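PDB 3DCZ: putative RnfG subunit of electron transport complex from Thermotoga maritima, which probably serves as the FMN-binding G subunit of a membrane-bound Rnf complex that couples electron transfer to ion translocation across the membrane. Local coordinates for residues A27-L32 against V100-F104; V68-Y74 against Y85-Y90; T107-L113 against P145-K150. One frame throughout, in Å; residues are numbered along the deposited sequence. Where two conformers were deposited one is given.

In the fold
All three contacts meet one antiparallel sheet, whose strands follow each other in chain order: 59-64, 67-77, 83-90, 98-107 and 110-120. Contact 2 pairs the second and third strands. Contact 1 lays helix 22-31 against the fourth. Contact 3 sets helix 146-151 at the start of the fifth. The centres of contacts 1 and 2 lie about 10 Å apart, and contact 3 is about 17 Å from contact 1 and 18 Å from contact 2. Contact 2 is nested within the loop closed by contact 1, and contact 3 follows both. Phe104, pointing away from helix 22-31, packs on Leu113 and Leu149 of contact 3. Contact 1 thus packs helix 22-31 against a strand of the FMN-binding family region.

Contact 1 of 3, residues A27-L32 against V100-F104; sequences AIKFVL and VVACF
Val31 lies over Cys103, with the two CB atoms 3.7 Å apart. The CG2 methyl of Val31 also meets CG1 of Val101 at 4.0 Å, and these two side chains cross at about a right angle. The other branch, CG1, sits 3.8 Å from the Val101 carbonyl O. One turn earlier in the helix, CB of Ala27 rests on CG2 of Val101 at 3.8 Å. Ile28 adds a looser touch of its CG1 on CG1 of Val101. At the far end, SG of Cys103 is anti to the backbone N (chi1 172°), which brings it to CD2 of Leu32 at 3.9 Å. The carbonyl O of Val31 comes close to CB of Cys103, at 3.1 Å.

No hydrogen bond joins the two segments, so side-chain packing carries the contact. The Val31 carbonyl has its partner elsewhere: ND2 of Asn114 on the next strand donates to it. Ala27 and Val31 are one helical turn apart, joined by the bond from Val31 N to Ala27 O at 3.0 Å, and so face the strand together. Val101 and Cys103 share the matching face of the strand, where Val86 also packs on Val31 and Val101. Ala102 and Phe104 point to the other face and meet helix 188-206.

The axes of helix 27-31 and strand 100-104 approach to 7.8 Å, at 34°. This is a helix packed on the face of an antiparallel sheet, in an alpha/beta fold with helices on both faces.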
ATOM      1  N   ALA A  27       0.216  -0.835  11.647  1.00 15.51           N
ATOM      2  CA  ALA A  27       0.044  -0.569  10.215  1.00 14.67           C
ATOM      3  C   ALA A  27      -0.067  -1.835   9.392  1.00 14.18           C
ATOM      4  O   ALA A  27      -0.886  -1.917   8.467  1.00 14.04           O
ATOM      5  CB  ALA A  27       1.177   0.342   9.658  1.00 14.90           C
ATOM      6  N   ILE A  28       0.788  -2.821   9.686  1.00 14.18           N
ATOM      7  CA  ILE A  28       0.759  -4.059   8.924  1.00 15.17           C
ATOM      8  C   ILE A  28      -0.572  -4.775   9.174  1.00 13.65           C
ATOM      9  O   ILE A  28      -1.194  -5.292   8.241  1.00 13.47           O
ATOM     10  CB  ILE A  28       1.942  -4.937   9.307  1.00 15.58           C
ATOM     11  CG1 ILE A  28       3.219  -4.243   8.859  1.00 12.53           C
ATOM     12  CG2 ILE A  28       1.811  -6.378   8.693  1.00 14.68           C
ATOM     13  CD1 ILE A  28       4.536  -4.948   9.343  1.00 15.03           C
ATOM     14  N   LYS A  29      -1.017  -4.790  10.417  1.00 13.08           N
ATOM     15  CA  LYS A  29      -2.331  -5.370  10.753  1.00 14.93           C
ATOM     16  C   LYS A  29      -3.440  -4.636   9.997  1.00 15.03           C
ATOM     17  O   LYS A  29      -4.324  -5.272   9.391  1.00 15.09           O
ATOM     18  CB  LYS A  29      -2.596  -5.281  12.264  1.00 15.30           C
ATOM     19  CG  LYS A  29      -1.778  -6.229  13.101  1.00 14.94           C
ATOM     20  CD  LYS A  29      -1.990  -5.991  14.596  1.00 17.24           C
ATOM     21  CE  LYS A  29      -1.266  -7.002  15.421  1.00 20.09           C
ATOM     22  NZ  LYS A  29      -1.647  -6.803  16.837  1.00 22.30           N
ATOM     23  N   PHE A  30      -3.382  -3.301   9.987  1.00 13.78           N
ATOM     24  CA  PHE A  30      -4.431  -2.528   9.323  1.00 13.98           C
ATOM     25  C   PHE A  30      -4.550  -2.867   7.838  1.00 12.80           C
ATOM     26  O   PHE A  30      -5.665  -3.096   7.324  1.00 13.45           O
ATOM     27  CB  PHE A  30      -4.191  -1.029   9.453  1.00 13.06           C
ATOM     28  CG  PHE A  30      -5.216  -0.228   8.720  1.00 13.71           C
ATOM     29  CD1 PHE A  30      -6.442   0.037   9.293  1.00 12.96           C
ATOM     30  CD2 PHE A  30      -4.973   0.243   7.434  1.00 13.48           C
ATOM     31  CE1 PHE A  30      -7.380   0.734   8.623  1.00 16.71           C
ATOM     32  CE2 PHE A  30      -5.929   0.898   6.725  1.00 16.60           C
ATOM     33  CZ  PHE A  30      -7.146   1.192   7.344  1.00 15.61           C
ATOM     34  N   VAL A  31      -3.401  -2.958   7.150  1.00 13.58           N
ATOM     35  CA  VAL A  31      -3.433  -3.154   5.693  1.00 14.10           C
ATOM     36  C   VAL A  31      -3.822  -4.577   5.301  1.00 14.88           C
ATOM     37  O   VAL A  31      -4.097  -4.876   4.116  1.00 14.01           O
ATOM     38  CB  VAL A  31      -2.110  -2.700   5.003  1.00 14.11           C
ATOM     39  CG1 VAL A  31      -1.901  -1.152   5.233  1.00 15.05           C
ATOM     40  CG2 VAL A  31      -0.937  -3.497   5.478  1.00 15.11           C
ATOM     41  N   LEU A  32      -3.850  -5.452   6.309  1.00 14.49           N
ATOM     42  CA  LEU A  32      -4.317  -6.830   6.154  1.00 12.48           C
ATOM     43  C   LEU A  32      -5.776  -7.010   6.555  1.00 14.48           C
ATOM     44  O   LEU A  32      -6.263  -8.133   6.594  1.00 14.29           O
ATOM     45  CB  LEU A  32      -3.388  -7.804   6.861  1.00 14.65           C
ATOM     46  CG  LEU A  32      -2.049  -8.088   6.153  1.00 14.07           C
ATOM     47  CD1 LEU A  32      -1.071  -8.740   7.141  1.00 15.86           C
ATOM     48  CD2 LEU A  32      -2.242  -8.971   4.924  1.00 15.40           C
ATOM     49  N   VAL A 100       5.221   4.837   4.139  1.00 14.92           N
ATOM     50  CA  VAL A 100       3.926   4.361   3.660  1.00 13.90           C
ATOM     51  C   VAL A 100       3.949   2.807   3.676  1.00 15.14           C
ATOM     52  O   VAL A 100       4.840   2.214   3.045  1.00 16.60           O
ATOM     53  CB  VAL A 100       3.651   4.784   2.191  1.00 17.47           C
ATOM     54  CG1 VAL A 100       2.244   4.304   1.769  1.00 18.90           C
ATOM     55  CG2 VAL A 100       3.783   6.297   2.015  1.00 23.35           C
ATOM     56  N   VAL A 101       2.990   2.179   4.368  1.00 13.89           N
ATOM     57  CA  VAL A 101       2.866   0.705   4.442  1.00 13.28           C
ATOM     58  C   VAL A 101       1.699   0.351   3.526  1.00 13.32           C
ATOM     59  O   VAL A 101       0.689   1.062   3.493  1.00 13.10           O
ATOM     60  CB  VAL A 101       2.573   0.227   5.909  1.00 12.43           C
ATOM     61  CG1 VAL A 101       2.393  -1.283   5.944  1.00 15.25           C
ATOM     62  CG2 VAL A 101       3.736   0.718   6.839  1.00 14.58           C
ATOM     63  N   ALA A 102       1.832  -0.699   2.750  1.00 14.17           N
ATOM     64  CA  ALA A 102       0.779  -1.097   1.823  1.00 12.88           C
ATOM     65  C   ALA A 102       0.731  -2.596   1.667  1.00 15.03           C
ATOM     66  O   ALA A 102       1.746  -3.259   1.799  1.00 13.73           O
ATOM     67  CB  ALA A 102       0.946  -0.419   0.468  1.00 14.44           C
ATOM     68  N   CYS A 103      -0.459  -3.097   1.371  1.00 13.28           N
ATOM     69  CA  CYS A 103      -0.709  -4.508   1.141  1.00 13.69           C
ATOM     70  C   CYS A 103      -1.232  -4.668  -0.291  1.00 14.28           C
ATOM     71  O   CYS A 103      -2.196  -4.020  -0.707  1.00 13.45           O
ATOM     72  CB  CYS A 103      -1.779  -5.063   2.113  1.00 15.10           C
ATOM     73  SG  CYS A 103      -2.272  -6.757   1.684  1.00 15.49           S
ATOM     74  N   PHE A 104      -0.559  -5.540  -1.042  1.00 12.98           N
ATOM     75  CA  PHE A 104      -0.932  -5.903  -2.392  1.00 15.01           C
ATOM     76  C   PHE A 104      -1.309  -7.376  -2.371  1.00 15.57           C
ATOM     77  O   PHE A 104      -0.663  -8.185  -1.724  1.00 15.73           O
ATOM     78  CB  PHE A 104       0.233  -5.715  -3.370  1.00 15.57           C
ATOM     79  CG  PHE A 104       0.645  -4.287  -3.539  1.00 14.04           C
ATOM     80  CD1 PHE A 104       1.527  -3.666  -2.649  1.00 15.12           C
ATOM     81  CD2 PHE A 104       0.175  -3.552  -4.615  1.00 14.32           C
ATOM     82  CE1 PHE A 104       1.868  -2.314  -2.790  1.00 17.35           C
ATOM     83  CE2 PHE A 104       0.576  -2.200  -4.787  1.00 14.67           C
ATOM     84  CZ  PHE A 104       1.423  -1.590  -3.854  1.00 13.96           C
TER

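Contact 2 of 3, residues V68-Y74 against Y85-Y90; sequences VVLGPLY and YVLSGY. With ACT (acetate ion), chain D.
The carbonyl O of Tyr74 accepts the N-H of Val86 at 2.8 Å. The bond is nearly straight (168°) and lies in the carbonyl plane. The same oxygen also receives a CA-H contact from Tyr85 CA at 3.3 Å. The return bond, Tyr74 N to Val86 O, completes a hydrogen-bonded antiparallel pair. Leu70 with Ser88 and Val68 with Tyr90 form two more. At Ser88 O the donor Leu70 N stands above the carbonyl plane, 47° out of it.

The register slips by two residues between Leu70 and Tyr74. This beta bulge holds the corner at Gly71 and the cis peptide before Pro72. CB of Pro72 sits 4.2 Å above one face of the Tyr74 ring, toward its rim. The Tyr74 hydroxyl is hydrogen-bonded to Gly55 O and Lys24 NZ. Within the bulge, Leu73 has CG anti to the backbone N (chi1 177°). This swings its end toward the other strand, where CD1 meets CD1 of Tyr85 at 4.0 Å. The Tyr85 hydroxyl donates to an O of an acetate, probably from the crystallisation liquor, at 2.6 Å. Asn83 ND2 is hydrogen-bonded to it too.

The hairpin lies between strands 59-64 and 98-107. Side chains of helix 188-206 pack on Val69, Leu73 and Leu87.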
ATOM      1  N   VAL A  68      12.127   5.075  -2.489  1.00 12.72           N
ATOM      2  CA  VAL A  68      12.777   3.909  -1.897  1.00 12.88           C
ATOM      3  C   VAL A  68      11.716   2.897  -1.451  1.00 12.85           C
ATOM      4  O   VAL A  68      10.719   3.256  -0.846  1.00 12.91           O
ATOM      5  CB  VAL A  68      13.633   4.325  -0.657  1.00 12.00           C
ATOM      6  CG1 VAL A  68      14.352   3.071  -0.079  1.00 14.92           C
ATOM      7  CG2 VAL A  68      14.643   5.407  -0.994  1.00 10.30           C
ATOM      8  N   VAL A  69      11.953   1.634  -1.787  1.00 12.87           N
ATOM      9  CA  VAL A  69      11.145   0.525  -1.304  1.00 12.02           C
ATOM     10  C   VAL A  69      11.857  -0.159  -0.150  1.00 13.28           C
ATOM     11  O   VAL A  69      13.059  -0.440  -0.215  1.00 14.04           O
ATOM     12  CB  VAL A  69      10.847  -0.461  -2.443  1.00 13.52           C
ATOM     13  CG1 VAL A  69      10.152  -1.720  -1.909  1.00 13.91           C
ATOM     14  CG2 VAL A  69       9.993   0.252  -3.550  1.00 15.04           C
ATOM     15  N   LEU A  70      11.097  -0.321   0.927  1.00 13.64           N
ATOM     16  CA  LEU A  70      11.597  -0.780   2.208  1.00 14.15           C
ATOM     17  C   LEU A  70      11.049  -2.142   2.551  1.00 14.98           C
ATOM     18  O   LEU A  70       9.866  -2.418   2.351  1.00 15.82           O
ATOM     19  CB  LEU A  70      11.192   0.227   3.262  1.00 13.78           C
ATOM     20  CG  LEU A  70      11.666   1.653   3.035  1.00 13.84           C
ATOM     21  CD1 LEU A  70      10.951   2.634   3.983  1.00 16.72           C
ATOM     22  CD2 LEU A  70      13.168   1.737   3.283  1.00 16.13           C
ATOM     23  N   GLY A  71      11.908  -2.995   3.085  1.00 14.10           N
ATOM     24  CA  GLY A  71      11.491  -4.349   3.470  1.00 15.93           C
ATOM     25  C   GLY A  71      11.663  -4.552   4.964  1.00 16.75           C
ATOM     26  O   GLY A  71      11.875  -3.608   5.719  1.00 16.51           O
ATOM     27  N   PRO A  72      11.573  -5.804   5.413  1.00 16.75           N
ATOM     28  CA  PRO A  72      11.356  -6.989   4.617  1.00 18.18           C
ATOM     29  C   PRO A  72      10.072  -7.019   3.830  1.00 16.14           C
ATOM     30  O   PRO A  72       9.106  -6.333   4.157  1.00 18.58           O
ATOM     31  CB  PRO A  72      11.265  -8.109   5.691  1.00 20.72           C
ATOM     32  CG  PRO A  72      11.912  -7.588   6.856  1.00 18.95           C
ATOM     33  CD  PRO A  72      11.715  -6.111   6.849  1.00 17.84           C
ATOM     34  N   LEU A  73      10.070  -7.851   2.789  1.00 15.96           N
ATOM     35  CA  LEU A  73       8.845  -8.177   2.080  1.00 13.92           C
ATOM     36  C   LEU A  73       8.125  -9.185   2.985  1.00 15.48           C
ATOM     37  O   LEU A  73       8.588 -10.314   3.145  1.00 17.58           O
ATOM     38  CB  LEU A  73       9.204  -8.818   0.736  1.00 14.85           C
ATOM     39  CG  LEU A  73       8.010  -9.268  -0.083  1.00 16.37           C
ATOM     40  CD1 LEU A  73       7.060  -8.116  -0.368  1.00 16.32           C
ATOM     41  CD2 LEU A  73       8.479  -9.918  -1.364  1.00 24.09           C
ATOM     42  N   TYR A  74       7.011  -8.804   3.585  1.00 13.00           N
ATOM     43  CA  TYR A  74       6.230  -9.719   4.410  1.00 13.50           C
ATOM     44  C   TYR A  74       5.202 -10.425   3.532  1.00 14.73           C
ATOM     45  O   TYR A  74       4.477  -9.770   2.772  1.00 13.82           O
ATOM     46  CB  TYR A  74       5.480  -8.956   5.505  1.00 14.70           C
ATOM     47  CG  TYR A  74       6.401  -8.225   6.440  1.00 14.04           C
ATOM     48  CD1 TYR A  74       7.100  -8.894   7.434  1.00 16.81           C
ATOM     49  CD2 TYR A  74       6.574  -6.862   6.329  1.00 17.24           C
ATOM     50  CE1 TYR A  74       7.947  -8.204   8.316  1.00 14.29           C
ATOM     51  CE2 TYR A  74       7.420  -6.164   7.186  1.00 13.99           C
ATOM     52  CZ  TYR A  74       8.101  -6.830   8.188  1.00 13.35           C
ATOM     53  OH  TYR A  74       8.982  -6.177   9.069  1.00 16.84           O
ATOM     54  N   TYR A  85       1.068  -9.484   0.079  1.00 13.63           N
ATOM     55  CA  TYR A  85       2.416  -8.970   0.283  1.00 12.31           C
ATOM     56  C   TYR A  85       2.284  -7.643   0.979  1.00 13.07           C
ATOM     57  O   TYR A  85       1.470  -6.812   0.543  1.00 15.60           O
ATOM     58  CB  TYR A  85       3.108  -8.804  -1.081  1.00 14.23           C
ATOM     59  CG  TYR A  85       3.282 -10.139  -1.734  1.00 12.76           C
ATOM     60  CD1 TYR A  85       4.408 -10.924  -1.421  1.00 17.10           C
ATOM     61  CD2 TYR A  85       2.306 -10.681  -2.534  1.00 15.85           C
ATOM     62  CE1 TYR A  85       4.544 -12.194  -1.923  1.00 16.18           C
ATOM     63  CE2 TYR A  85       2.458 -11.950  -3.068  1.00 17.62           C
ATOM     64  CZ  TYR A  85       3.582 -12.705  -2.752  1.00 15.28           C
ATOM     65  OH  TYR A  85       3.730 -13.979  -3.235  1.00 18.11           O
ATOM     66  N   VAL A  86       3.050  -7.425   2.041  1.00 13.35           N
ATOM     67  CA  VAL A  86       3.098  -6.127   2.696  1.00 13.13           C
ATOM     68  C   VAL A  86       4.514  -5.613   2.582  1.00 14.75           C
ATOM     69  O   VAL A  86       5.484  -6.300   2.862  1.00 15.16           O
ATOM     70  CB  VAL A  86       2.619  -6.194   4.179  1.00 14.76           C
ATOM     71  CG1 VAL A  86       2.821  -4.841   4.852  1.00 14.84           C
ATOM     72  CG2 VAL A  86       1.150  -6.670   4.241  1.00 14.70           C
ATOM     73  N   LEU A  87       4.604  -4.375   2.129  1.00 14.28           N
ATOM     74  CA  LEU A  87       5.898  -3.700   2.163  0.50 14.00           C
ATOM     75  C   LEU A  87       5.724  -2.234   2.490  1.00 16.39           C
ATOM     76  O   LEU A  87       4.615  -1.780   2.764  1.00 14.55           O
ATOM     77  CB  LEU A  87       6.688  -3.959   0.866  0.50 13.92           C
ATOM     78  CG  LEU A  87       6.150  -3.416  -0.461  0.50 10.64           C
ATOM     79  CD1 LEU A  87       7.083  -3.805  -1.606  0.50 15.90           C
ATOM     80  CD2 LEU A  87       4.736  -3.960  -0.753  0.50 12.95           C
ATOM     81  N   SER A  88       6.848  -1.522   2.542  1.00 15.50           N
ATOM     82  CA  SER A  88       6.847  -0.127   2.908  1.00 15.17           C
ATOM     83  C   SER A  88       7.561   0.679   1.811  1.00 14.50           C
ATOM     84  O   SER A  88       8.310   0.146   0.979  1.00 12.87           O
ATOM     85  CB  SER A  88       7.574   0.002   4.250  1.00 19.87           C
ATOM     86  OG  SER A  88       6.732  -0.505   5.291  1.00 27.75           O
ATOM     87  N   GLY A  89       7.375   1.987   1.858  1.00 15.08           N
ATOM     88  CA  GLY A  89       8.008   2.841   0.905  1.00 14.00           C
ATOM     89  C   GLY A  89       8.123   4.278   1.336  1.00 14.65           C
ATOM     90  O   GLY A  89       7.473   4.727   2.300  1.00 15.20           O
ATOM     91  N   TYR A  90       8.986   4.969   0.621  1.00 13.58           N
ATOM     92  CA  TYR A  90       9.312   6.360   0.859  1.00 11.55           C
ATOM     93  C   TYR A  90       9.390   7.117  -0.471  1.00 11.58           C
ATOM     94  O   TYR A  90       9.890   6.593  -1.452  1.00 13.82           O
ATOM     95  CB  TYR A  90      10.697   6.456   1.516  1.00 13.15           C
ATOM     96  CG  TYR A  90      11.256   7.863   1.592  1.00 11.87           C
ATOM     97  CD1 TYR A  90      10.884   8.748   2.607  1.00 15.69           C
ATOM     98  CD2 TYR A  90      12.125   8.331   0.602  1.00 12.99           C
ATOM     99  CE1 TYR A  90      11.403  10.034   2.627  1.00 15.62           C
ATOM    100  CE2 TYR A  90      12.639   9.600   0.634  1.00 14.62           C
ATOM    101  CZ  TYR A  90      12.271  10.445   1.631  1.00 13.11           C
ATOM    102  OH  TYR A  90      12.827  11.721   1.576  1.00 17.84           O
TER
HETATM  103  C   ACT D   4       2.567 -14.961  -6.333  1.00 30.92           C
HETATM  104  O   ACT D   4       2.135 -14.762  -5.186  1.00 29.49           O
HETATM  105  OXT ACT D   4       1.953 -15.850  -6.964  1.00 38.17           O
HETATM  106  CH3 ACT D   4       3.693 -14.183  -6.924  1.00 31.68           C

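Contact 3 of 3, residues T107-L113 against P145-K150; sequences TEDGFML and PPEGLK
Pro146 packs its ring on Thr107, with CG 3.8 Å from the CG2 methyl. CD of Pro146 meets CB of Met112, a selenomethionine, at 3.9 Å. CD1 of Leu149 meets CB of Leu113 at 4.1 Å. The same methyl lies over the strand backbone, 3.4 Å from Phe111 O. Leu149 holds CG anti to its carbonyl carbon (chi1 -71°), and its CD1 ends between Phe111 and Leu113. Phe104 and Tyr199 also pack on Leu149.

Residues Thr107 to Gly110 form the type I turn of the beta hairpin made by strands 98-107 and 110-120. Pro145 is the N-cap of the helix that crosses this hairpin, its axis at 101° to strand 110-113.

The backbones meet directly by a CA-H...O contact, Pro146 CA to Phe111 O at 3.1 Å. They also meet through a water that accepts from Phe111 N and donates to Pro146 O at 3.2 Å. Replacing Pro146 by a glycine would probably open a gap beside Thr107 and leave the first turn of the helix freer to move.

Charge adds little here. NZ of Lys150 approaches CB of Asp109 at 3.5 Å but stays 4.8 Å from Asp109 OD2, so any attraction is probably long-range.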
ATOM      1  N   THR A 107      -3.162 -11.308  -8.010  1.00 25.82           N
ATOM      2  CA  THR A 107      -4.248 -11.593  -8.917  1.00 27.25           C
ATOM      3  C   THR A 107      -3.714 -12.317 -10.163  1.00 25.49           C
ATOM      4  O   THR A 107      -2.502 -12.317 -10.452  1.00 27.00           O
ATOM      5  CB  THR A 107      -4.889 -10.272  -9.395  1.00 28.57           C
ATOM      6  OG1 THR A 107      -3.847  -9.325  -9.705  1.00 24.65           O
ATOM      7  CG2 THR A 107      -5.759  -9.711  -8.293  1.00 29.23           C
ATOM      8  N   GLU A 108      -4.630 -12.887 -10.921  1.00 31.85           N
ATOM      9  CA  GLU A 108      -4.329 -13.553 -12.201  1.00 32.40           C
ATOM     10  C   GLU A 108      -3.160 -12.950 -13.000  1.00 34.40           C
ATOM     11  O   GLU A 108      -2.164 -13.633 -13.269  1.00 34.72           O
ATOM     12  CB  GLU A 108      -5.584 -13.553 -13.068  1.00 31.84           C
ATOM     13  N   ASP A 109      -3.271 -11.671 -13.372  1.00 35.65           N
ATOM     14  CA  ASP A 109      -2.270 -11.042 -14.255  1.00 37.36           C
ATOM     15  C   ASP A 109      -1.468  -9.904 -13.593  1.00 37.67           C
ATOM     16  O   ASP A 109      -0.743  -9.176 -14.281  1.00 38.54           O
ATOM     17  CB  ASP A 109      -2.939 -10.529 -15.544  1.00 38.74           C
ATOM     18  CG  ASP A 109      -3.436 -11.656 -16.447  1.00 47.61           C
ATOM     19  OD1 ASP A 109      -2.831 -12.755 -16.450  1.00 55.51           O
ATOM     20  OD2 ASP A 109      -4.440 -11.438 -17.164  1.00 58.36           O
ATOM     21  N   GLY A 110      -1.577  -9.748 -12.272  1.00 32.88           N
ATOM     22  CA  GLY A 110      -0.792  -8.726 -11.595  1.00 31.31           C
ATOM     23  C   GLY A 110      -1.076  -8.728 -10.110  1.00 24.00           C
ATOM     24  O   GLY A 110      -0.926  -9.735  -9.441  1.00 27.03           O
ATOM     25  N   PHE A 111      -1.484  -7.588  -9.614  1.00 22.42           N
ATOM     26  CA  PHE A 111      -1.714  -7.419  -8.218  1.00 16.85           C
ATOM     27  C   PHE A 111      -2.836  -6.429  -8.090  1.00 15.50           C
ATOM     28  O   PHE A 111      -3.051  -5.604  -8.976  1.00 16.66           O
ATOM     29  CB  PHE A 111      -0.481  -6.812  -7.521  1.00 16.10           C
ATOM     30  CG  PHE A 111       0.693  -7.737  -7.399  1.00 17.65           C
ATOM     31  CD1 PHE A 111       0.815  -8.542  -6.295  1.00 22.12           C
ATOM     32  CD2 PHE A 111       1.687  -7.796  -8.393  1.00 19.49           C
ATOM     33  CE1 PHE A 111       1.871  -9.403  -6.171  1.00 27.12           C
ATOM     34  CE2 PHE A 111       2.740  -8.638  -8.258  1.00 22.60           C
ATOM     35  CZ  PHE A 111       2.839  -9.441  -7.154  1.00 22.05           C
HETATM   36  N   MSE A 112      -3.530  -6.510  -6.963  1.00 15.50           N
HETATM   37  CA  MSE A 112      -4.436  -5.445  -6.567  0.50 15.64           C
HETATM   38  C   MSE A 112      -3.884  -4.794  -5.304  1.00 16.48           C
HETATM   39  O   MSE A 112      -3.169  -5.416  -4.530  1.00 17.00           O
HETATM   40  CB  MSE A 112      -5.869  -5.951  -6.367  0.50 15.20           C
HETATM   41  CG  MSE A 112      -6.077  -6.705  -5.109  0.50 12.63           C
HETATM   42 SE   MSE A 112      -7.870  -7.303  -4.924  0.38 21.87          SE
HETATM   43  CE  MSE A 112      -7.951  -8.515  -6.371  0.50 27.58           C
ATOM     44  N   LEU A 113      -4.135  -3.499  -5.167  1.00 13.41           N
ATOM     45  CA  LEU A 113      -3.790  -2.748  -3.962  1.00 12.81           C
ATOM     46  C   LEU A 113      -4.932  -2.877  -2.953  1.00 13.89           C
ATOM     47  O   LEU A 113      -6.052  -2.393  -3.201  1.00 14.26           O
ATOM     48  CB  LEU A 113      -3.546  -1.261  -4.262  1.00 13.07           C
ATOM     49  CG  LEU A 113      -3.286  -0.381  -3.058  1.00 12.33           C
ATOM     50  CD1 LEU A 113      -2.064  -0.875  -2.223  1.00 14.50           C
ATOM     51  CD2 LEU A 113      -3.046   1.082  -3.474  1.00 13.15           C
ATOM     52  N   PRO A 145      -7.981  -1.928  -8.238  1.00 12.23           N
ATOM     53  CA  PRO A 145      -7.895  -3.218  -8.914  1.00 14.20           C
ATOM     54  C   PRO A 145      -6.651  -3.287  -9.828  1.00 13.99           C
ATOM     55  O   PRO A 145      -5.968  -2.291 -10.056  1.00 14.54           O
ATOM     56  CB  PRO A 145      -9.197  -3.275  -9.699  1.00 16.94           C
ATOM     57  CG  PRO A 145      -9.560  -1.848  -9.950  1.00 16.92           C
ATOM     58  CD  PRO A 145      -9.002  -1.042  -8.830  1.00 14.71           C
ATOM     59  N   PRO A 146      -6.317  -4.490 -10.312  1.00 14.45           N
ATOM     60  CA  PRO A 146      -5.132  -4.633 -11.104  1.00 13.57           C
ATOM     61  C   PRO A 146      -4.997  -3.699 -12.312  1.00 13.64           C
ATOM     62  O   PRO A 146      -3.902  -3.200 -12.535  1.00 14.69           O
ATOM     63  CB  PRO A 146      -5.189  -6.089 -11.563  1.00 16.23           C
ATOM     64  CG  PRO A 146      -6.048  -6.765 -10.606  1.00 18.16           C
ATOM     65  CD  PRO A 146      -7.018  -5.775 -10.122  1.00 15.71           C
ATOM     66  N   GLU A 147      -6.092  -3.423 -12.998  1.00 17.16           N
ATOM     67  CA  GLU A 147      -6.067  -2.542 -14.173  1.00 18.10           C
ATOM     68  C   GLU A 147      -5.722  -1.096 -13.776  1.00 19.13           C
ATOM     69  O   GLU A 147      -5.005  -0.406 -14.515  1.00 17.55           O
ATOM     70  CB  GLU A 147      -7.386  -2.618 -14.919  1.00 19.46           C
ATOM     71  CG  GLU A 147      -8.605  -2.329 -14.077  1.00 29.86           C
ATOM     72  CD  GLU A 147      -9.291  -3.547 -13.396  1.00 36.09           C
ATOM     73  OE1 GLU A 147      -8.646  -4.590 -13.006  1.00 25.17           O
ATOM     74  OE2 GLU A 147     -10.533  -3.412 -13.238  1.00 38.59           O
ATOM     75  N   GLY A 148      -6.142  -0.675 -12.577  1.00 17.14           N
ATOM     76  CA  GLY A 148      -5.711   0.607 -12.027  1.00 17.51           C
ATOM     77  C   GLY A 148      -4.231   0.693 -11.764  1.00 16.93           C
ATOM     78  O   GLY A 148      -3.600   1.694 -12.088  1.00 17.08           O
ATOM     79  N   LEU A 149      -3.651  -0.345 -11.148  1.00 14.86           N
ATOM     80  CA  LEU A 149      -2.211  -0.347 -10.888  1.00 15.44           C
ATOM     81  C   LEU A 149      -1.398  -0.436 -12.182  1.00 14.75           C
ATOM     82  O   LEU A 149      -0.309   0.164 -12.272  1.00 16.85           O
ATOM     83  CB  LEU A 149      -1.846  -1.514  -9.950  1.00 15.16           C
ATOM     84  CG  LEU A 149      -2.309  -1.352  -8.523  1.00 16.43           C
ATOM     85  CD1 LEU A 149      -1.871  -2.610  -7.735  1.00 16.86           C
ATOM     86  CD2 LEU A 149      -1.688  -0.119  -7.906  1.00 21.96           C
ATOM     87  N   LYS A 150      -1.934  -1.145 -13.178  1.00 14.70           N
ATOM     88  CA  LYS A 150      -1.260  -1.275 -14.466  1.00 16.14           C
ATOM     89  C   LYS A 150      -1.260   0.067 -15.173  1.00 17.55           C
ATOM     90  O   LYS A 150      -0.309   0.383 -15.891  1.00 19.32           O
ATOM     91  CB  LYS A 150      -1.922  -2.340 -15.333  1.00 18.47           C
ATOM     92  CG  LYS A 150      -1.644  -3.711 -14.815  1.00 24.23           C
ATOM     93  CD  LYS A 150      -2.430  -4.809 -15.556  1.00 30.07           C
ATOM     94  CE  LYS A 150      -2.422  -6.141 -14.762  1.00 25.30           C
ATOM     95  NZ  LYS A 150      -3.471  -7.059 -15.324  1.00 43.52           N
TER
HETATM   96  O   HOH W   1      -1.721  -5.444 -11.798  1.00 20.31           O